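Local coordinates for serine-rich secreted cell wall anchored (LPXTG-motif ) protein (Lactobacillus reuteri ATCC 53608, PDB 5NXK) that probably acts as a cell-surface adhesin of a gut bacterium, its parallel beta-solenoid serving in attachment to the host, at residues 30-40 against 56-65; 86-97 against 111-122. All coordinates share one frame; numbering follows the deposited sequence.

Contact 1. Residues 30-40 against 56-65; sequences LNNAITINNGN and NSDGGIILNN
N65 turns its CG beside its own backbone N and anti to its carbonyl carbon (chi1 -81°), which carries the carboxamide across to G39, where both ends of the amide are used. OD1 of N65 accepts from G39 N at 2.9 Å, and ND2 of N65 donates to G39 O at 2.7 Å from above that carbonyl's plane rather than along a lone pair. I36 and L63 share a chi1 of -50°; their side chains lie side by side, pointing the same way, and I36 CD1 meets L63 CD2 at 3.9 Å; the same CD1 also rests on I61 CG2. The short strands 34-36 and 61-63 pair in parallel, I34 with I61, T35 with I62 and I36 with L63. Three nearly straight backbone bonds join them, from I34 N to G60 O, I62 N to I34 O and I36 N to I62 O; a fourth, N64 N to I36 O, is more bent. I34, I36, I61 and L63 face the solenoid interior, where L14 of helix 7-14 touches I34 and I61, while I72 lies against I36 and L63. The other face carries T35 and I62, and I62 CD1 reaches A33 CB at 3.7 Å. At the N-terminal end N56 to G59 form a type I turn, and N56 CB lies 3.3 Å from N31 O. A water accepts from N56 N and lies within hydrogen-bond reach of L30 O and G59 O, bridging the segments. The chemistry therefore changes along the pair: direct backbone hydrogen bonds and aliphatic packing in the strands, water at one end, and at the other a buried asparagine amide whose two bonds to one glycine fix its rotation.

Contact 2. Residues 86-97 against 111-122; sequences KYGFVNMSSNGV and TLVWSKTGAGVK
Y87 sets the edge of its ring on W114 in a T-shaped stack, the planes 81° apart and Y87 CD1 over the centre of the indole at 3.5 Å from W114 CD2. W114 CG is anti to its backbone N (chi1 -176°), which lays the indole alongside N91 on the same face of the sheet. N91 OD1 comes to the indole rim, 3.2 Å from W114 CE3, with the amide plane almost perpendicular to the ring; S93 OG also lies at that rim. This stack is tightly packed, and so are the M92 face of the sheet and the place where 94-97 meets 119-122. M92 packs its CB 3.6 Å from S115 CB, while M92 SD touches V113 CG1 and its bent tip slides past K122. G88 and G120 each bring bare backbone close to the other segment, where a CB would clash. K122 bends at chi2 and reaches back so that its ammonium is gripped by two carbonyls, with NZ 2.7 Å from S94 O and 2.8 Å from G96 O; D98 adds a salt bridge, which probably steadies the buried charge. Looser is the partly exposed 116-119 flank: K116 CD and CE still lie against S93 O, but T117 and G118 do not touch 86-97, and A119 returns with its CB 3.3 Å from N95 O. Between these parts, W114 N to V90 O, M92 N to W114 O and K116 N to M92 O join strands 90-92 and 113-115 in parallel. Parallel strands of successive turns, with Y164 of the next strand stacked on W114, are consistent with the beta-solenoid of pectate lyase-like proteins.

Both contacts join successive strands of one parallel sheet, and they adjoin: strands 61-63 and 90-92 are neighbours, with I61 N 2.7 Å from F89 O and L63 N 2.8 Å from N91 O, probable hydrogen bonds. Their centres lie about 11 Å apart. Contact 1, nearer the N-terminal end of the solenoid and about 17 Å from the chain's centre, is partly buried; strand 34-36 is outermost in the sheet. Contact 2, about 10 Å from that centre, is buried. Aliphatic side chains and an asparagine amide serve the first, whereas aromatic stacking and a lysine charge held by carbonyls distinguish the second. S94 OG, which also bonds D98, accepts from N65 N and joins the two contacts.

Contact 1. Residues 30-40 against 56-65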
loop_
_atom_site.group_PDB
_atom_site.type_symbol
_atom_site.label_atom_id
_atom_site.label_comp_id
_atom_site.label_asym_id
_atom_site.label_seq_id
_atom_site.Cartn_x
_atom_site.Cartn_y
_atom_site.Cartn_z
ATOM N N LEU A 30 -15.926 13.719 2.159
ATOM C CA LEU A 30 -16.782 12.613 2.563
ATOM C C LEU A 30 -16.946 12.559 4.081
ATOM O O LEU A 30 -15.976 12.328 4.812
ATOM C CB LEU A 30 -16.216 11.276 2.062
ATOM C CG LEU A 30 -15.861 11.166 0.576
ATOM C CD1 LEU A 30 -15.236 9.807 0.273
ATOM C CD2 LEU A 30 -17.088 11.399 -0.283
ATOM N N ASN A 31 -18.172 12.767 4.550
ATOM C CA ASN A 31 -18.479 12.636 5.972
ATOM C C ASN A 31 -18.806 11.190 6.332
ATOM O O ASN A 31 -18.784 10.795 7.503
ATOM C CB ASN A 31 -19.641 13.553 6.349
ATOM C CG ASN A 31 -19.322 15.019 6.104
ATOM O OD1 ASN A 31 -19.938 15.665 5.258
ATOM N ND2 ASN A 31 -18.338 15.541 6.828
ATOM N N ASN A 32 -19.079 10.393 5.308
ATOM C CA ASN A 32 -19.376 8.985 5.508
ATOM C C ASN A 32 -18.499 8.114 4.613
ATOM O O ASN A 32 -18.013 8.579 3.584
ATOM C CB ASN A 32 -20.847 8.732 5.196
ATOM C CG ASN A 32 -21.767 9.530 6.087
ATOM O OD1 ASN A 32 -21.923 9.228 7.267
ATOM N ND2 ASN A 32 -22.344 10.595 5.534
ATOM N N ALA A 33 -18.294 6.861 5.004
ATOM C CA ALA A 33 -17.644 5.897 4.123
ATOM C C ALA A 33 -18.627 5.489 3.032
ATOM O O ALA A 33 -19.827 5.419 3.275
ATOM C CB ALA A 33 -17.164 4.669 4.900
ATOM N N ILE A 34 -18.117 5.220 1.838
ATOM C CA ILE A 34 -18.942 4.719 0.741
ATOM C C ILE A 34 -18.639 3.239 0.517
ATOM O O ILE A 34 -17.494 2.885 0.264
ATOM C CB ILE A 34 -18.674 5.489 -0.563
ATOM C CG1 ILE A 34 -19.121 6.945 -0.442
ATOM C CG2 ILE A 34 -19.385 4.826 -1.727
ATOM C CD1 ILE A 34 -18.673 7.804 -1.613
ATOM N N THR A 35 -19.649 2.377 0.589
ATOM C CA THR A 35 -19.415 0.948 0.386
ATOM C C THR A 35 -19.764 0.498 -1.029
ATOM O O THR A 35 -20.819 0.828 -1.555
ATOM C CB THR A 35 -20.218 0.082 1.385
ATOM O OG1 THR A 35 -19.750 0.319 2.720
ATOM C CG2 THR A 35 -20.049 -1.399 1.066
ATOM N N ILE A 36 -18.850 -0.258 -1.627
ATOM C CA ILE A 36 -19.052 -0.906 -2.907
ATOM C C ILE A 36 -19.111 -2.409 -2.670
ATOM O O ILE A 36 -18.113 -3.031 -2.300
ATOM C CB ILE A 36 -17.917 -0.601 -3.895
ATOM C CG1 ILE A 36 -17.650 0.906 -3.975
ATOM C CG2 ILE A 36 -18.213 -1.233 -5.258
ATOM C CD1 ILE A 36 -16.509 1.275 -4.913
ATOM N N ASN A 37 -20.281 -2.998 -2.887
ATOM C CA ASN A 37 -20.466 -4.420 -2.620
ATOM C C ASN A 37 -21.455 -5.051 -3.586
ATOM O O ASN A 37 -22.198 -5.966 -3.223
ATOM C CB ASN A 37 -20.919 -4.649 -1.175
ATOM C CG ASN A 37 -22.248 -3.978 -0.858
ATOM O OD1 ASN A 37 -22.862 -3.341 -1.713
ATOM N ND2 ASN A 37 -22.713 -4.156 0.372
ATOM N N ASN A 38 -21.473 -4.544 -4.810
ATOM C CA ASN A 38 -22.460 -4.980 -5.783
ATOM C C ASN A 38 -21.870 -5.750 -6.954
ATOM O O ASN A 38 -22.320 -5.597 -8.093
ATOM C CB ASN A 38 -23.261 -3.762 -6.266
ATOM C CG ASN A 38 -22.389 -2.680 -6.884
ATOM O OD1 ASN A 38 -21.160 -2.745 -6.837
ATOM N ND2 ASN A 38 -23.029 -1.640 -7.409
ATOM N N GLY A 39 -20.873 -6.589 -6.663
ATOM C CA GLY A 39 -20.393 -7.587 -7.607
ATOM C C GLY A 39 -19.142 -7.192 -8.364
ATOM O O GLY A 39 -18.301 -6.447 -7.846
ATOM N N ASN A 40 -19.006 -7.722 -9.581
ATOM C CA ASN A 40 -17.896 -7.371 -10.453
ATOM C C ASN A 40 -17.970 -5.899 -10.816
ATOM O O ASN A 40 -19.008 -5.420 -11.257
ATOM C CB ASN A 40 -17.901 -8.214 -11.737
ATOM C CG ASN A 40 -17.561 -9.684 -11.488
ATOM O OD1 ASN A 40 -16.730 -10.010 -10.637
ATOM N ND2 ASN A 40 -18.208 -10.578 -12.240
ATOM N N ASN A 56 -14.387 10.369 7.719
ATOM C CA ASN A 56 -14.966 9.401 8.633
ATOM C C ASN A 56 -14.014 8.270 9.018
ATOM O O ASN A 56 -13.462 7.583 8.155
ATOM C CB ASN A 56 -16.239 8.815 8.019
ATOM C CG ASN A 56 -17.172 8.225 9.057
ATOM O OD1 ASN A 56 -17.060 8.514 10.250
ATOM N ND2 ASN A 56 -18.105 7.394 8.606
ATOM N N SER A 57 -13.858 8.069 10.327
ATOM C CA SER A 57 -13.050 6.977 10.882
ATOM C C SER A 57 -13.507 5.604 10.376
ATOM O O SER A 57 -12.762 4.620 10.430
ATOM C CB SER A 57 -13.077 7.023 12.417
ATOM O OG SER A 57 -14.358 6.683 12.925
ATOM N N ASP A 58 -14.744 5.542 9.898
ATOM C CA ASP A 58 -15.276 4.326 9.293
ATOM C C ASP A 58 -14.536 3.954 8.012
ATOM O O ASP A 58 -14.451 2.779 7.662
ATOM C CB ASP A 58 -16.770 4.486 8.995
ATOM C CG ASP A 58 -17.593 4.713 10.247
ATOM O OD1 ASP A 58 -17.109 4.368 11.348
ATOM O OD2 ASP A 58 -18.728 5.227 10.128
ATOM N N GLY A 59 -14.030 4.960 7.305
ATOM C CA GLY A 59 -13.327 4.734 6.053
ATOM C C GLY A 59 -13.687 5.740 4.969
ATOM O O GLY A 59 -14.492 6.641 5.193
ATOM N N GLY A 60 -13.062 5.607 3.802
ATOM C CA GLY A 60 -13.370 6.451 2.654
ATOM C C GLY A 60 -14.179 5.652 1.651
ATOM O O GLY A 60 -15.404 5.777 1.552
ATOM N N ILE A 61 -13.481 4.831 0.883
ATOM C CA ILE A 61 -14.141 3.850 0.033
ATOM C C ILE A 61 -13.910 2.462 0.613
ATOM O O ILE A 61 -12.772 2.077 0.871
ATOM C CB ILE A 61 -13.624 3.920 -1.410
ATOM C CG1 ILE A 61 -13.958 5.282 -2.007
ATOM C CG2 ILE A 61 -14.201 2.779 -2.250
ATOM C CD1 ILE A 61 -13.399 5.506 -3.387
ATOM N N ILE A 62 -14.991 1.717 0.827
ATOM C CA ILE A 62 -14.893 0.356 1.314
ATOM C C ILE A 62 -15.339 -0.642 0.252
ATOM O O ILE A 62 -16.493 -0.645 -0.144
ATOM C CB ILE A 62 -15.748 0.144 2.568
ATOM C CG1 ILE A 62 -15.457 1.234 3.609
ATOM C CG2 ILE A 62 -15.552 -1.277 3.109
ATOM C CD1 ILE A 62 -16.258 1.101 4.883
ATOM N N LEU A 63 -14.415 -1.485 -0.192
ATOM C CA LEU A 63 -14.714 -2.587 -1.106
ATOM C C LEU A 63 -15.165 -3.738 -0.226
ATOM O O LEU A 63 -14.450 -4.130 0.700
ATOM C CB LEU A 63 -13.485 -2.971 -1.934
ATOM C CG LEU A 63 -12.748 -1.815 -2.634
ATOM C CD1 LEU A 63 -11.584 -2.326 -3.489
ATOM C CD2 LEU A 63 -13.696 -0.964 -3.469
ATOM N N ASN A 64 -16.360 -4.261 -0.464
ATOM C CA ASN A 64 -16.912 -5.233 0.472
ATOM C C ASN A 64 -17.822 -6.284 -0.166
ATOM O O ASN A 64 -18.857 -6.629 0.402
ATOM C CB ASN A 64 -17.661 -4.485 1.583
ATOM C CG ASN A 64 -17.666 -5.241 2.905
ATOM O OD1 ASN A 64 -17.133 -6.348 3.013
ATOM N ND2 ASN A 64 -18.246 -4.625 3.928
ATOM N N ASN A 65 -17.443 -6.787 -1.341
ATOM C CA ASN A 65 -18.181 -7.898 -1.943
ATOM C C ASN A 65 -18.198 -9.080 -0.994
ATOM O O ASN A 65 -17.197 -9.389 -0.342
ATOM C CB ASN A 65 -17.573 -8.295 -3.288
ATOM C CG ASN A 65 -18.034 -7.393 -4.413
ATOM O OD1 ASN A 65 -19.101 -6.792 -4.328
ATOM N ND2 ASN A 65 -17.242 -7.300 -5.475
HETATM O O HOH W 1 -15.042 9.276 5.122
#

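Contact 2. Residues 86-97 against 111-122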
loop_
_atom_site.group_PDB
_atom_site.type_symbol
_atom_site.label_atom_id
_atom_site.label_comp_id
_atom_site.label_asym_id
_atom_site.label_seq_id
_atom_site.Cartn_x
_atom_site.Cartn_y
_atom_site.Cartn_z
ATOM N N LYS A 86 -8.137 4.529 10.191
ATOM C CA LYS A 86 -7.066 3.559 10.302
ATOM C C LYS A 86 -7.224 2.465 9.247
ATOM O O LYS A 86 -6.295 1.690 9.018
ATOM C CB LYS A 86 -7.005 2.986 11.724
ATOM C CG LYS A 86 -8.126 2.030 12.118
ATOM C CD LYS A 86 -7.857 1.519 13.531
ATOM C CE LYS A 86 -8.276 2.569 14.558
ATOM N NZ LYS A 86 -8.292 2.070 15.960
ATOM N N TYR A 87 -8.388 2.421 8.589
ATOM C CA TYR A 87 -8.628 1.438 7.522
ATOM C C TYR A 87 -8.442 2.009 6.111
ATOM O O TYR A 87 -8.905 1.424 5.136
ATOM C CB TYR A 87 -10.027 0.810 7.665
ATOM C CG TYR A 87 -10.144 0.048 8.967
ATOM C CD1 TYR A 87 -9.363 -1.075 9.184
ATOM C CD2 TYR A 87 -10.979 0.483 9.999
ATOM C CE1 TYR A 87 -9.428 -1.777 10.372
ATOM C CE2 TYR A 87 -11.048 -0.210 11.198
ATOM C CZ TYR A 87 -10.268 -1.339 11.377
ATOM O OH TYR A 87 -10.308 -2.055 12.549
ATOM N N GLY A 88 -7.734 3.131 6.015
ATOM C CA GLY A 88 -7.264 3.632 4.732
ATOM C C GLY A 88 -8.283 4.443 3.968
ATOM O O GLY A 88 -9.464 4.456 4.331
ATOM N N PHE A 89 -7.826 5.141 2.927
ATOM C CA PHE A 89 -8.741 5.780 1.997
ATOM C C PHE A 89 -9.541 4.714 1.307
ATOM O O PHE A 89 -10.762 4.829 1.175
ATOM C CB PHE A 89 -8.024 6.634 0.949
ATOM C CG PHE A 89 -8.978 7.390 0.055
ATOM C CD1 PHE A 89 -9.565 8.582 0.492
ATOM C CD2 PHE A 89 -9.312 6.908 -1.201
ATOM C CE1 PHE A 89 -10.468 9.277 -0.322
ATOM C CE2 PHE A 89 -10.208 7.598 -2.019
ATOM C CZ PHE A 89 -10.787 8.781 -1.581
ATOM N N VAL A 90 -8.844 3.682 0.837
ATOM C CA VAL A 90 -9.516 2.475 0.372
ATOM C C VAL A 90 -9.278 1.319 1.338
ATOM O O VAL A 90 -8.142 1.030 1.766
ATOM C CB VAL A 90 -9.073 2.030 -1.025
ATOM C CG1 VAL A 90 -10.002 0.913 -1.513
ATOM C CG2 VAL A 90 -9.109 3.205 -1.993
ATOM N N ASN A 91 -10.391 0.675 1.666
ATOM C CA ASN A 91 -10.439 -0.477 2.542
ATOM C C ASN A 91 -10.857 -1.646 1.677
ATOM O O ASN A 91 -12.006 -1.742 1.274
ATOM C CB ASN A 91 -11.428 -0.238 3.693
ATOM C CG ASN A 91 -11.672 -1.476 4.546
ATOM O OD1 ASN A 91 -11.250 -2.581 4.206
ATOM N ND2 ASN A 91 -12.364 -1.288 5.671
ATOM N N MET A 92 -9.905 -2.531 1.410
ATOM C CA MET A 92 -10.057 -3.645 0.485
ATOM C C MET A 92 -10.591 -4.824 1.270
ATOM O O MET A 92 -9.837 -5.716 1.664
ATOM C CB MET A 92 -8.702 -3.966 -0.159
ATOM C CG MET A 92 -8.123 -2.765 -0.920
ATOM S SD MET A 92 -6.420 -2.990 -1.531
ATOM C CE MET A 92 -6.739 -4.096 -2.892
ATOM N N SER A 93 -11.896 -4.808 1.524
ATOM C CA SER A 93 -12.503 -5.791 2.411
ATOM C C SER A 93 -13.408 -6.811 1.712
ATOM O O SER A 93 -14.222 -7.455 2.367
ATOM C CB SER A 93 -13.306 -5.065 3.501
ATOM O OG SER A 93 -12.473 -4.675 4.580
ATOM N N SER A 94 -13.286 -6.969 0.398
ATOM C CA SER A 94 -14.060 -8.026 -0.263
ATOM C C SER A 94 -13.577 -9.399 0.145
ATOM O O SER A 94 -12.416 -9.575 0.510
ATOM C CB SER A 94 -13.987 -7.909 -1.781
ATOM O OG SER A 94 -14.437 -6.635 -2.204
ATOM N N ASN A 95 -14.467 -10.382 0.085
ATOM C CA ASN A 95 -14.044 -11.757 0.297
ATOM C C ASN A 95 -13.235 -12.277 -0.895
ATOM O O ASN A 95 -12.397 -13.165 -0.736
ATOM C CB ASN A 95 -15.248 -12.637 0.624
ATOM C CG ASN A 95 -15.671 -12.501 2.085
ATOM O OD1 ASN A 95 -14.830 -12.276 2.966
ATOM N ND2 ASN A 95 -16.973 -12.606 2.346
ATOM N N GLY A 96 -13.469 -11.714 -2.073
ATOM C CA GLY A 96 -12.747 -12.114 -3.267
ATOM C C GLY A 96 -11.640 -11.135 -3.635
ATOM O O GLY A 96 -11.016 -10.525 -2.760
ATOM N N VAL A 97 -11.411 -10.971 -4.934
ATOM C CA VAL A 97 -10.304 -10.165 -5.442
ATOM C C VAL A 97 -10.622 -8.661 -5.475
ATOM O O VAL A 97 -11.631 -8.243 -6.063
ATOM C CB VAL A 97 -9.907 -10.628 -6.872
ATOM C CG1 VAL A 97 -8.836 -9.711 -7.466
ATOM C CG2 VAL A 97 -9.427 -12.080 -6.850
ATOM N N THR A 111 -2.792 5.355 8.113
ATOM C CA THR A 111 -2.792 4.189 7.227
ATOM C C THR A 111 -3.539 4.585 5.961
ATOM O O THR A 111 -4.692 4.991 6.043
ATOM C CB THR A 111 -3.442 2.995 7.900
ATOM O OG1 THR A 111 -2.676 2.661 9.069
ATOM C CG2 THR A 111 -3.509 1.783 6.941
ATOM N N LEU A 112 -2.894 4.493 4.799
ATOM C CA LEU A 112 -3.486 5.034 3.564
ATOM C C LEU A 112 -4.328 4.025 2.790
ATOM O O LEU A 112 -5.277 4.403 2.087
ATOM C CB LEU A 112 -2.417 5.600 2.626
ATOM C CG LEU A 112 -1.592 6.839 3.015
ATOM C CD1 LEU A 112 -0.869 6.688 4.339
ATOM C CD2 LEU A 112 -0.599 7.133 1.906
ATOM N N VAL A 113 -3.963 2.755 2.888
ATOM C CA VAL A 113 -4.706 1.670 2.228
ATOM C C VAL A 113 -4.687 0.470 3.152
ATOM O O VAL A 113 -3.647 0.155 3.737
ATOM C CB VAL A 113 -4.102 1.262 0.857
ATOM C CG1 VAL A 113 -4.930 0.133 0.219
ATOM C CG2 VAL A 113 -4.035 2.455 -0.074
ATOM N N TRP A 114 -5.830 -0.196 3.296
ATOM C CA TRP A 114 -5.895 -1.332 4.210
ATOM C C TRP A 114 -6.637 -2.472 3.507
ATOM O O TRP A 114 -7.397 -2.222 2.591
ATOM C CB TRP A 114 -6.583 -0.922 5.521
ATOM C CG TRP A 114 -6.640 -1.964 6.600
ATOM C CD1 TRP A 114 -5.758 -2.126 7.638
ATOM C CD2 TRP A 114 -7.640 -2.976 6.767
ATOM N NE1 TRP A 114 -6.138 -3.194 8.426
ATOM C CE2 TRP A 114 -7.299 -3.721 7.918
ATOM C CE3 TRP A 114 -8.788 -3.330 6.052
ATOM C CZ2 TRP A 114 -8.065 -4.801 8.362
ATOM C CZ3 TRP A 114 -9.552 -4.394 6.501
ATOM C CH2 TRP A 114 -9.188 -5.116 7.642
ATOM N N SER A 115 -6.411 -3.708 3.927
ATOM C CA SER A 115 -7.054 -4.851 3.280
ATOM C C SER A 115 -7.287 -5.990 4.246
ATOM O O SER A 115 -6.612 -6.097 5.275
ATOM C CB SER A 115 -6.194 -5.336 2.104
ATOM O OG SER A 115 -5.002 -5.940 2.583
ATOM N N LYS A 116 -8.257 -6.836 3.914
ATOM C CA LYS A 116 -8.428 -8.121 4.575
ATOM C C LYS A 116 -7.264 -9.027 4.186
ATOM O O LYS A 116 -6.878 -9.075 3.018
ATOM C CB LYS A 116 -9.748 -8.780 4.162
ATOM C CG LYS A 116 -10.977 -8.377 4.968
ATOM C CD LYS A 116 -12.234 -8.952 4.302
ATOM C CE LYS A 116 -13.508 -8.587 5.050
ATOM N NZ LYS A 116 -13.317 -8.517 6.517
ATOM N N THR A 117 -6.695 -9.731 5.158
ATOM C CA THR A 117 -5.517 -10.535 4.900
ATOM C C THR A 117 -5.846 -12.035 4.856
ATOM O O THR A 117 -4.958 -12.863 4.649
ATOM C CB THR A 117 -4.453 -10.262 5.963
ATOM O OG1 THR A 117 -5.014 -10.502 7.264
ATOM C CG2 THR A 117 -4.007 -8.806 5.873
ATOM N N GLY A 118 -7.121 -12.390 5.053
ATOM C CA GLY A 118 -7.496 -13.797 5.084
ATOM C C GLY A 118 -8.519 -14.163 4.018
ATOM O O GLY A 118 -9.336 -15.062 4.203
ATOM N N ALA A 119 -8.442 -13.491 2.877
ATOM C CA ALA A 119 -9.412 -13.683 1.809
ATOM C C ALA A 119 -8.754 -13.678 0.432
ATOM O O ALA A 119 -7.645 -14.200 0.251
ATOM C CB ALA A 119 -10.494 -12.604 1.886
ATOM N N GLY A 120 -9.436 -13.075 -0.539
ATOM C CA GLY A 120 -8.947 -13.076 -1.907
ATOM C C GLY A 120 -7.742 -12.176 -2.126
ATOM O O GLY A 120 -7.345 -11.407 -1.232
ATOM N N VAL A 121 -7.191 -12.235 -3.338
ATOM C CA VAL A 121 -5.950 -11.517 -3.653
ATOM C C VAL A 121 -6.153 -10.015 -3.606
ATOM O O VAL A 121 -7.026 -9.477 -4.292
ATOM C CB VAL A 121 -5.405 -11.921 -5.044
ATOM C CG1 VAL A 121 -4.166 -11.100 -5.408
ATOM C CG2 VAL A 121 -5.095 -13.416 -5.072
ATOM N N LYS A 122 -5.333 -9.349 -2.785
ATOM C CA LYS A 122 -5.368 -7.895 -2.632
ATOM C C LYS A 122 -4.119 -7.249 -3.225
ATOM O O LYS A 122 -2.993 -7.504 -2.769
ATOM C CB LYS A 122 -5.497 -7.505 -1.159
ATOM C CG LYS A 122 -6.577 -8.271 -0.415
ATOM C CD LYS A 122 -7.940 -8.053 -1.065
ATOM C CE LYS A 122 -9.081 -8.529 -0.143
ATOM N NZ LYS A 122 -10.384 -8.543 -0.873
#